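Local coordinates for protein aminotransferase, class I (Staphylococcus aureus, PDB 2O1B) that probably transfers amino groups between amino acids such as aspartate and 2-oxo acids, using the pyridoxal-5'-phosphate cofactor it binds, at residues A[167-172]-A[185-190]; A[125-130]-A[151-156]; A[327-332]-A[340-345]. All blocks are in the same frame, centred on the assembly; numbering follows the deposited sequence.

Interaction 1: A[167-172]-A[185-190]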
loop_
_atom_site.group_PDB
_atom_site.type_symbol
_atom_site.label_atom_id
_atom_site.label_comp_id
_atom_site.label_asym_id
_atom_site.label_seq_id
_atom_site.Cartn_x
_atom_site.Cartn_y
_atom_site.Cartn_z
ATOM N N TYR A 167 8.039 -28.110 14.874
ATOM C CA TYR A 167 6.952 -27.187 14.518
ATOM C C TYR A 167 6.363 -27.409 13.116
ATOM O O TYR A 167 6.208 -26.465 12.327
ATOM C CB TYR A 167 7.408 -25.725 14.687
ATOM C CG TYR A 167 7.647 -25.327 16.120
ATOM C CD1 TYR A 167 8.945 -25.209 16.630
ATOM C CD2 TYR A 167 6.569 -25.080 16.981
ATOM C CE1 TYR A 167 9.164 -24.837 17.957
ATOM C CE2 TYR A 167 6.777 -24.708 18.300
ATOM C CZ TYR A 167 8.078 -24.587 18.782
ATOM O OH TYR A 167 8.263 -24.225 20.095
ATOM N N LEU A 168 6.050 -28.666 12.805
ATOM C CA LEU A 168 5.432 -29.016 11.532
ATOM C C LEU A 168 3.937 -29.291 11.761
ATOM O O LEU A 168 3.555 -29.727 12.852
ATOM C CB LEU A 168 6.128 -30.243 10.939
ATOM C CG LEU A 168 7.582 -30.130 10.462
ATOM C CD1 LEU A 168 8.010 -31.455 9.814
ATOM C CD2 LEU A 168 7.793 -28.947 9.496
ATOM N N PRO A 169 3.085 -29.040 10.744
ATOM C CA PRO A 169 1.658 -29.247 10.976
ATOM C C PRO A 169 1.340 -30.715 11.199
ATOM O O PRO A 169 2.004 -31.589 10.632
ATOM C CB PRO A 169 1.012 -28.778 9.666
ATOM C CG PRO A 169 2.065 -27.965 8.969
ATOM C CD PRO A 169 3.350 -28.589 9.370
ATOM N N ASP A 170 0.342 -30.983 12.034
ATOM C CA ASP A 170 -0.177 -32.331 12.170
ATOM C C ASP A 170 -1.661 -32.284 11.856
ATOM O O ASP A 170 -2.496 -31.996 12.728
ATOM C CB ASP A 170 0.065 -32.909 13.567
ATOM C CG ASP A 170 -0.330 -34.387 13.663
ATOM O OD1 ASP A 170 0.052 -35.050 14.644
ATOM O OD2 ASP A 170 -1.012 -34.900 12.755
ATOM N N TRP A 171 -1.972 -32.568 10.595
ATOM C CA TRP A 171 -3.310 -32.398 10.069
ATOM C C TRP A 171 -4.321 -33.323 10.743
ATOM O O TRP A 171 -5.502 -32.987 10.847
ATOM C CB TRP A 171 -3.308 -32.576 8.547
ATOM C CG TRP A 171 -2.299 -31.702 7.841
ATOM C CD1 TRP A 171 -1.197 -32.123 7.155
ATOM C CD2 TRP A 171 -2.299 -30.269 7.758
ATOM N NE1 TRP A 171 -0.512 -31.044 6.646
ATOM C CE2 TRP A 171 -1.163 -29.895 7.005
ATOM C CE3 TRP A 171 -3.144 -29.266 8.247
ATOM C CZ2 TRP A 171 -0.858 -28.558 6.720
ATOM C CZ3 TRP A 171 -2.837 -27.943 7.973
ATOM C CH2 TRP A 171 -1.698 -27.599 7.216
ATOM N N SER A 172 -3.851 -34.469 11.226
ATOM C CA SER A 172 -4.725 -35.427 11.903
ATOM C C SER A 172 -5.181 -34.926 13.274
ATOM O O SER A 172 -6.164 -35.424 13.824
ATOM C CB SER A 172 -4.047 -36.795 12.029
ATOM O OG SER A 172 -3.099 -36.809 13.086
ATOM N N ILE A 185 -5.313 -21.186 4.810
ATOM C CA ILE A 185 -4.269 -21.596 5.743
ATOM C C ILE A 185 -2.969 -20.855 5.450
ATOM O O ILE A 185 -2.479 -20.868 4.325
ATOM C CB ILE A 185 -3.998 -23.113 5.649
ATOM C CG1 ILE A 185 -5.282 -23.899 5.933
ATOM C CG2 ILE A 185 -2.886 -23.532 6.620
ATOM C CD1 ILE A 185 -5.112 -25.386 5.833
ATOM N N TYR A 186 -2.410 -20.210 6.467
ATOM C CA TYR A 186 -1.068 -19.651 6.333
ATOM C C TYR A 186 -0.035 -20.656 6.791
ATOM O O TYR A 186 -0.212 -21.329 7.817
ATOM C CB TYR A 186 -0.915 -18.370 7.141
ATOM C CG TYR A 186 -1.576 -17.183 6.520
ATOM C CD1 TYR A 186 -2.957 -17.061 6.507
ATOM C CD2 TYR A 186 -0.819 -16.166 5.941
ATOM C CE1 TYR A 186 -3.574 -15.959 5.933
ATOM C CE2 TYR A 186 -1.432 -15.055 5.376
ATOM C CZ TYR A 186 -2.806 -14.960 5.373
ATOM O OH TYR A 186 -3.420 -13.853 4.812
ATOM N N LEU A 187 1.042 -20.754 6.019
ATOM C CA LEU A 187 2.188 -21.550 6.407
ATOM C C LEU A 187 3.404 -20.659 6.242
ATOM O O LEU A 187 3.394 -19.756 5.415
ATOM C CB LEU A 187 2.304 -22.813 5.543
ATOM C CG LEU A 187 1.195 -23.869 5.745
ATOM C CD1 LEU A 187 1.357 -25.042 4.805
ATOM C CD2 LEU A 187 1.131 -24.356 7.206
ATOM N N THR A 188 4.431 -20.909 7.044
ATOM C CA THR A 188 5.627 -20.073 7.076
ATOM C C THR A 188 6.833 -20.947 7.389
ATOM O O THR A 188 7.016 -21.355 8.536
ATOM C CB THR A 188 5.519 -18.994 8.192
ATOM O OG1 THR A 188 4.175 -18.494 8.273
ATOM C CG2 THR A 188 6.489 -17.852 7.946
ATOM N N TYR A 189 7.626 -21.246 6.362
ATOM C CA TYR A 189 8.873 -21.992 6.482
ATOM C C TYR A 189 9.948 -21.372 5.585
ATOM O O TYR A 189 9.794 -21.323 4.366
ATOM C CB TYR A 189 8.680 -23.490 6.182
ATOM C CG TYR A 189 7.716 -24.113 7.163
ATOM C CD1 TYR A 189 6.370 -24.267 6.844
ATOM C CD2 TYR A 189 8.141 -24.473 8.446
ATOM C CE1 TYR A 189 5.467 -24.808 7.769
ATOM C CE2 TYR A 189 7.258 -24.990 9.375
ATOM C CZ TYR A 189 5.926 -25.163 9.031
ATOM O OH TYR A 189 5.065 -25.684 9.955
ATOM N N PRO A 190 11.039 -20.891 6.188
ATOM C CA PRO A 190 11.324 -20.894 7.627
ATOM C C PRO A 190 10.316 -20.123 8.480
ATOM O O PRO A 190 9.897 -19.017 8.100
ATOM C CB PRO A 190 12.703 -20.230 7.705
ATOM C CG PRO A 190 13.297 -20.437 6.371
ATOM C CD PRO A 190 12.152 -20.305 5.418
#
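With CG beside its backbone N (chi1 -61°), Tyr189 sends its ring off the 185-190 segment toward the loop at 167-172; Trp171, with its CG likewise beside the N (chi1 -53°), carries its indole to Ile185 and Leu187. The phenol end of Tyr189 carries the polar part. Its OH donates to Tyr167 O at 2.7 Å, arriving in the carbonyl plane on a lone pair, and that oxygen lies at the edge of the ring, in its plane. Pro169 CD comes within 3.4 Å of the same OH, and Leu168 CD2 approaches Tyr189 CE2 to 4.0 Å. Strand 182-187 belongs to the seven-stranded mixed sheet of the large domain in fold-type I pyridoxal enzymes. Ile185 and Leu187 on the strand, and Tyr189 just beyond it, all point toward the loop, while Thr188, between two of them, touches the cofactor. Leu187 CD2 sits 4.1 Å from Pro169 CG, and Ile185 CD1 meets Trp171 CZ3 at 4.0 Å. Within the loop, Pro169 CB lies 3.5 Å above one face of the indole, offset to its rim; Phe210 of helix 200-210 adds an edge-to-face ring contact to Trp171.

Interaction 2: A[125-130]-A[151-156]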
loop_
_atom_site.group_PDB
_atom_site.type_symbol
_atom_site.label_atom_id
_atom_site.label_comp_id
_atom_site.label_asym_id
_atom_site.label_seq_id
_atom_site.Cartn_x
_atom_site.Cartn_y
_atom_site.Cartn_z
ATOM N N VAL A 125 -4.716 -10.953 1.436
ATOM C CA VAL A 125 -5.211 -12.241 0.934
ATOM C C VAL A 125 -6.613 -12.604 1.426
ATOM O O VAL A 125 -7.449 -12.982 0.614
ATOM C CB VAL A 125 -4.234 -13.452 1.189
ATOM C CG1 VAL A 125 -4.885 -14.752 0.744
ATOM C CG2 VAL A 125 -2.907 -13.280 0.442
ATOM N N PRO A 126 -6.879 -12.522 2.747
ATOM C CA PRO A 126 -8.237 -12.940 3.140
ATOM C C PRO A 126 -9.343 -12.094 2.518
ATOM O O PRO A 126 -10.387 -12.633 2.129
ATOM C CB PRO A 126 -8.217 -12.781 4.658
ATOM C CG PRO A 126 -6.736 -12.899 5.019
ATOM C CD PRO A 126 -6.071 -12.158 3.927
ATOM N N THR A 127 -9.132 -10.782 2.438
ATOM C CA THR A 127 -10.118 -9.880 1.831
ATOM C C THR A 127 -10.428 -10.324 0.401
ATOM O O THR A 127 -11.592 -10.278 -0.038
ATOM C CB THR A 127 -9.635 -8.395 1.866
ATOM O OG1 THR A 127 -9.806 -7.876 3.190
ATOM C CG2 THR A 127 -10.422 -7.515 0.904
ATOM N N CYS A 128 -9.377 -10.776 -0.290
ATOM C CA CYS A 128 -9.459 -11.238 -1.674
ATOM C C CYS A 128 -10.064 -12.616 -1.876
ATOM O O CYS A 128 -10.629 -12.879 -2.936
ATOM C CB CYS A 128 -8.079 -11.230 -2.307
ATOM S SG CYS A 128 -7.374 -9.606 -2.344
ATOM N N VAL A 129 -9.950 -13.489 -0.876
ATOM C CA VAL A 129 -10.158 -14.918 -1.087
ATOM C C VAL A 129 -11.297 -15.525 -0.267
ATOM O O VAL A 129 -11.983 -16.433 -0.741
ATOM C CB VAL A 129 -8.822 -15.697 -0.861
ATOM C CG1 VAL A 129 -9.075 -17.106 -0.396
ATOM C CG2 VAL A 129 -7.998 -15.694 -2.124
ATOM N N ILE A 130 -11.523 -15.010 0.942
ATOM C CA ILE A 130 -12.520 -15.599 1.845
ATOM C C ILE A 130 -13.767 -14.737 1.999
ATOM O O ILE A 130 -13.773 -13.564 1.628
ATOM C CB ILE A 130 -11.904 -15.944 3.243
ATOM C CG1 ILE A 130 -11.738 -14.688 4.107
ATOM C CG2 ILE A 130 -10.559 -16.696 3.085
ATOM C CD1 ILE A 130 -11.610 -14.974 5.599
ATOM N N LEU A 151 -9.105 -10.676 10.220
ATOM C CA LEU A 151 -10.112 -9.835 10.880
ATOM C C LEU A 151 -10.633 -8.738 9.969
ATOM O O LEU A 151 -11.804 -8.362 10.049
ATOM C CB LEU A 151 -9.568 -9.219 12.183
ATOM C CG LEU A 151 -9.252 -10.162 13.341
ATOM C CD1 LEU A 151 -8.700 -9.399 14.530
ATOM C CD2 LEU A 151 -10.506 -10.956 13.780
ATOM N N LEU A 152 -9.761 -8.218 9.109
ATOM C CA LEU A 152 -10.164 -7.185 8.154
ATOM C C LEU A 152 -11.144 -7.726 7.119
ATOM O O LEU A 152 -11.872 -6.954 6.503
ATOM C CB LEU A 152 -8.948 -6.571 7.452
ATOM C CG LEU A 152 -8.184 -5.526 8.279
ATOM C CD1 LEU A 152 -6.795 -5.223 7.666
ATOM C CD2 LEU A 152 -9.014 -4.252 8.454
ATOM N N ALA A 153 -11.140 -9.047 6.938
ATOM C CA ALA A 153 -12.053 -9.735 6.021
ATOM C C ALA A 153 -13.219 -10.437 6.729
ATOM O O ALA A 153 -13.913 -11.255 6.122
ATOM C CB ALA A 153 -11.270 -10.742 5.183
ATOM N N ASP A 154 -13.432 -10.118 8.006
ATOM C CA ASP A 154 -14.475 -10.741 8.845
ATOM C C ASP A 154 -14.369 -12.267 8.928
ATOM O O ASP A 154 -15.369 -12.963 9.146
ATOM C CB ASP A 154 -15.882 -10.331 8.391
ATOM C CG ASP A 154 -16.153 -8.846 8.575
ATOM O OD1 ASP A 154 -16.090 -8.106 7.569
ATOM O OD2 ASP A 154 -16.427 -8.421 9.723
ATOM N N GLY A 155 -13.160 -12.792 8.754
ATOM C CA GLY A 155 -12.935 -14.219 8.879
ATOM C C GLY A 155 -12.768 -14.610 10.330
ATOM O O GLY A 155 -12.685 -13.745 11.206
ATOM N N LYS A 156 -12.709 -15.914 10.578
ATOM C CA LYS A 156 -12.520 -16.427 11.926
ATOM C C LYS A 156 -11.161 -17.116 12.055
ATOM O O LYS A 156 -10.966 -18.237 11.577
ATOM C CB LYS A 156 -13.690 -17.324 12.355
ATOM C CG LYS A 156 -15.056 -16.663 12.126
ATOM C CD LYS A 156 -16.056 -16.928 13.241
ATOM C CE LYS A 156 -16.058 -15.796 14.279
ATOM N NZ LYS A 156 -16.773 -14.563 13.808
HETATM O O HOH W 1 -10.540 -5.153 3.954
#
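Ala153 drives its methyl group straight into the backbone of helix 118-129: CB lies 3.5 Å from Thr127 N and 3.6 Å from Pro126 C, and the CA atoms of Thr127 and Ala153 approach to 4.6 Å. Two helix ends meet here. Helix 146-152, the connection of a beta-alpha-beta crossover between strands 135-140 and 156-161, stops in a Schellman motif with Asp154 as the positive-phi C-prime residue; its N bonds to Leu151 O at 3.1 Å. Across from it, helix 118-129 is kinked at Pro126, and neither Pro126 N nor Thr127 N has a bond to the preceding turn, so the methyl lies against a backbone N outside the helical bonding pattern. Pro126 CB adds a 3.7 Å contact to Ala153 CB. Alongside, a water donates to Thr127 OG1 at 2.9 Å and, weakly, to Leu152 O. The contact lies at the dimer interface: Ser23 of the second subunit bonds Thr127 O, and Leu152 of that subunit packs on Thr127. Ile130, just past its helix, holds CG1 between N and carbonyl carbon (chi1 77°), which lays CD1 against side-chain-less Gly155, 3.6 Å from its CA.

Interaction 3: A[327-332]-A[340-345]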
loop_
_atom_site.group_PDB
_atom_site.type_symbol
_atom_site.label_atom_id
_atom_site.label_comp_id
_atom_site.label_asym_id
_atom_site.label_seq_id
_atom_site.Cartn_x
_atom_site.Cartn_y
_atom_site.Cartn_z
ATOM N N ASP A 327 24.140 -24.697 29.183
ATOM C CA ASP A 327 22.874 -25.394 29.410
ATOM C C ASP A 327 21.676 -24.436 29.494
ATOM O O ASP A 327 20.868 -24.528 30.423
ATOM C CB ASP A 327 22.937 -26.296 30.661
ATOM C CG ASP A 327 23.889 -27.482 30.494
ATOM O OD1 ASP A 327 23.812 -28.176 29.456
ATOM O OD2 ASP A 327 24.716 -27.722 31.411
ATOM N N LEU A 328 21.586 -23.510 28.537
ATOM C CA LEU A 328 20.384 -22.707 28.336
ATOM C C LEU A 328 19.561 -23.441 27.282
ATOM O O LEU A 328 20.073 -23.701 26.195
ATOM C CB LEU A 328 20.738 -21.312 27.801
ATOM C CG LEU A 328 21.386 -20.156 28.590
ATOM C CD1 LEU A 328 20.342 -19.194 29.125
ATOM C CD2 LEU A 328 22.331 -20.589 29.694
ATOM N N PRO A 329 18.301 -23.797 27.596
ATOM C CA PRO A 329 17.432 -24.523 26.653
ATOM C C PRO A 329 16.858 -23.662 25.510
ATOM O O PRO A 329 16.171 -22.667 25.756
ATOM C CB PRO A 329 16.297 -25.035 27.540
ATOM C CG PRO A 329 16.240 -24.067 28.674
ATOM C CD PRO A 329 17.643 -23.562 28.892
ATOM N N PHE A 330 17.147 -24.056 24.271
ATOM C CA PHE A 330 16.633 -23.365 23.093
ATOM C C PHE A 330 16.148 -24.387 22.058
ATOM O O PHE A 330 16.426 -25.590 22.171
ATOM C CB PHE A 330 17.723 -22.458 22.496
ATOM C CG PHE A 330 18.971 -23.202 22.067
ATOM C CD1 PHE A 330 19.102 -23.679 20.771
ATOM C CD2 PHE A 330 20.008 -23.433 22.970
ATOM C CE1 PHE A 330 20.253 -24.379 20.373
ATOM C CE2 PHE A 330 21.151 -24.122 22.585
ATOM C CZ PHE A 330 21.279 -24.593 21.290
ATOM N N VAL A 331 15.422 -23.908 21.057
ATOM C CA VAL A 331 15.085 -24.721 19.897
ATOM C C VAL A 331 16.076 -24.352 18.789
ATOM O O VAL A 331 16.150 -23.197 18.365
ATOM C CB VAL A 331 13.606 -24.530 19.480
ATOM C CG1 VAL A 331 13.306 -25.200 18.149
ATOM C CG2 VAL A 331 12.688 -25.074 20.571
ATOM N N HIS A 332 16.872 -25.334 18.371
ATOM C CA HIS A 332 17.856 -25.156 17.299
ATOM C C HIS A 332 17.178 -24.555 16.060
ATOM O O HIS A 332 16.124 -25.038 15.626
ATOM C CB HIS A 332 18.529 -26.510 16.987
ATOM C CG HIS A 332 19.480 -26.483 15.830
ATOM N ND1 HIS A 332 19.284 -27.242 14.695
ATOM C CD2 HIS A 332 20.640 -25.812 15.639
ATOM C CE1 HIS A 332 20.278 -27.029 13.850
ATOM N NE2 HIS A 332 21.115 -26.164 14.399
ATOM N N TRP A 340 15.054 -19.274 18.982
ATOM C CA TRP A 340 13.826 -19.394 19.785
ATOM C C TRP A 340 14.283 -19.988 21.112
ATOM O O TRP A 340 14.661 -21.161 21.174
ATOM C CB TRP A 340 12.856 -20.317 19.023
ATOM C CG TRP A 340 11.437 -20.538 19.510
ATOM C CD1 TRP A 340 10.830 -21.747 19.696
ATOM C CD2 TRP A 340 10.433 -19.546 19.778
ATOM N NE1 TRP A 340 9.522 -21.580 20.081
ATOM C CE2 TRP A 340 9.247 -20.237 20.132
ATOM C CE3 TRP A 340 10.414 -18.144 19.742
ATOM C CZ2 TRP A 340 8.071 -19.573 20.486
ATOM C CZ3 TRP A 340 9.233 -17.478 20.094
ATOM C CH2 TRP A 340 8.081 -18.190 20.462
ATOM N N LEU A 341 14.284 -19.148 22.158
ATOM C CA LEU A 341 14.863 -19.465 23.472
ATOM C C LEU A 341 13.765 -19.694 24.502
ATOM O O LEU A 341 12.829 -18.907 24.587
ATOM C CB LEU A 341 15.713 -18.274 23.951
ATOM C CG LEU A 341 16.919 -18.313 24.906
ATOM C CD1 LEU A 341 16.769 -17.207 25.940
ATOM C CD2 LEU A 341 17.184 -19.645 25.602
ATOM N N GLU A 342 13.889 -20.756 25.295
ATOM C CA GLU A 342 12.990 -20.969 26.437
ATOM C C GLU A 342 13.167 -19.885 27.492
ATOM O O GLU A 342 14.289 -19.442 27.761
ATOM C CB GLU A 342 13.247 -22.336 27.089
ATOM C CG GLU A 342 12.914 -23.532 26.206
ATOM C CD GLU A 342 12.679 -24.820 26.996
ATOM O OE1 GLU A 342 12.207 -24.756 28.151
ATOM O OE2 GLU A 342 12.974 -25.901 26.454
ATOM N N THR A 343 12.052 -19.445 28.076
ATOM C CA THR A 343 12.103 -18.672 29.308
ATOM C C THR A 343 12.406 -19.611 30.486
ATOM O O THR A 343 12.058 -20.803 30.448
ATOM C CB THR A 343 10.803 -17.900 29.587
ATOM O OG1 THR A 343 9.713 -18.818 29.776
ATOM C CG2 THR A 343 10.506 -16.914 28.457
ATOM N N PRO A 344 13.069 -19.086 31.533
ATOM C CA PRO A 344 13.355 -19.911 32.693
ATOM C C PRO A 344 12.101 -20.078 33.526
ATOM O O PRO A 344 11.151 -19.301 33.344
ATOM C CB PRO A 344 14.396 -19.092 33.458
ATOM C CG PRO A 344 14.216 -17.716 33.025
ATOM C CD PRO A 344 13.579 -17.715 31.692
ATOM N N PRO A 345 12.074 -21.093 34.415
ATOM C CA PRO A 345 10.897 -21.246 35.274
ATOM C C PRO A 345 10.610 -19.974 36.082
ATOM O O PRO A 345 11.541 -19.284 36.522
ATOM C CB PRO A 345 11.257 -22.418 36.204
ATOM C CG PRO A 345 12.668 -22.771 35.924
ATOM C CD PRO A 345 13.086 -22.143 34.640
HETATM O O HOH W 2 15.090 -21.274 16.683
#
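Val331 N donates to Trp340 O at 2.9 Å in an almost straight bond (175° at the hydrogen), and Glu342 N donates to Pro329 O at 3.0 Å, more bent at 151°. These two bonds bracket the antiparallel, non-hydrogen-bonded pair Phe330-Leu341, whose CA atoms come to 4.3 Å. Next to Val331 and Trp340 a water fills in, accepting from Trp340 N at 3.0 Å and lying close to Val331 O.

The side chains follow the strand alternation. On one face Val331 and Trp340 lie side by side, pointing the same way: Trp340 has CG anti to the backbone N (chi1 -174°), which presents the pyrrole edge of the indole to the valine, with CD1 at 3.9 Å from Val331 CG2 and Val331 CB in the ring plane. On the other face the end of Leu341 turns toward the partner strand. Leu341 CD2 is 4.2 Å from Phe330 CB. The same Leu341 CD2 lies 3.2 Å from Pro329 O, the oxygen that also accepts from Glu342 N. Beyond the paired residues Glu342 crosses Pro329 at about a right angle, its CB, CG and carboxylate passing across CB and CG of the pyrrolidine, with Glu342 OE2 3.6 Å from Pro329 CB.

Further out, Tyr377 stacks on the indole of Trp340, whose NE1 hydrogen-bonds Tyr167 OH, while Val378, Ile380 and Phe352 pack around Leu341. The ring of Phe330 turns from the hairpin to Glu320 and Leu323 of helix 302-325, and Tyr403 bonds Glu342 O while packing on Leu328 and Pro329. Strand 330-331 is thus the edge, and 338-342 its inner neighbour, of a beta hairpin in the four-stranded antiparallel sheet of the smaller, C-terminal domain of a class I aminotransferase.

How the interactions relate
Interaction 1 stands between the other two, its centre 20 Å from that of interaction 2 and 22 Å from that of interaction 3. Toward interaction 2, Tyr186 OH hydrogen-bonds Leu122 O, and Pro126 CD packs beside that hydroxyl, 3.3 Å from Tyr186 OH. Toward interaction 3 the joint is polar, with Tyr167 OH 2.9 Å from Trp340 NE1, a probable hydrogen bond that links the loop at 167-172 to the C-terminal hairpin. Interactions 2 and 3 do not touch; their nearest atoms are about 20 Å apart. Interaction 1 also lies nearest the pyridoxal-5'-phosphate: Thr188 touches it, whereas the side chains of Trp340 and Pro126 are about 12 and 13 Å away.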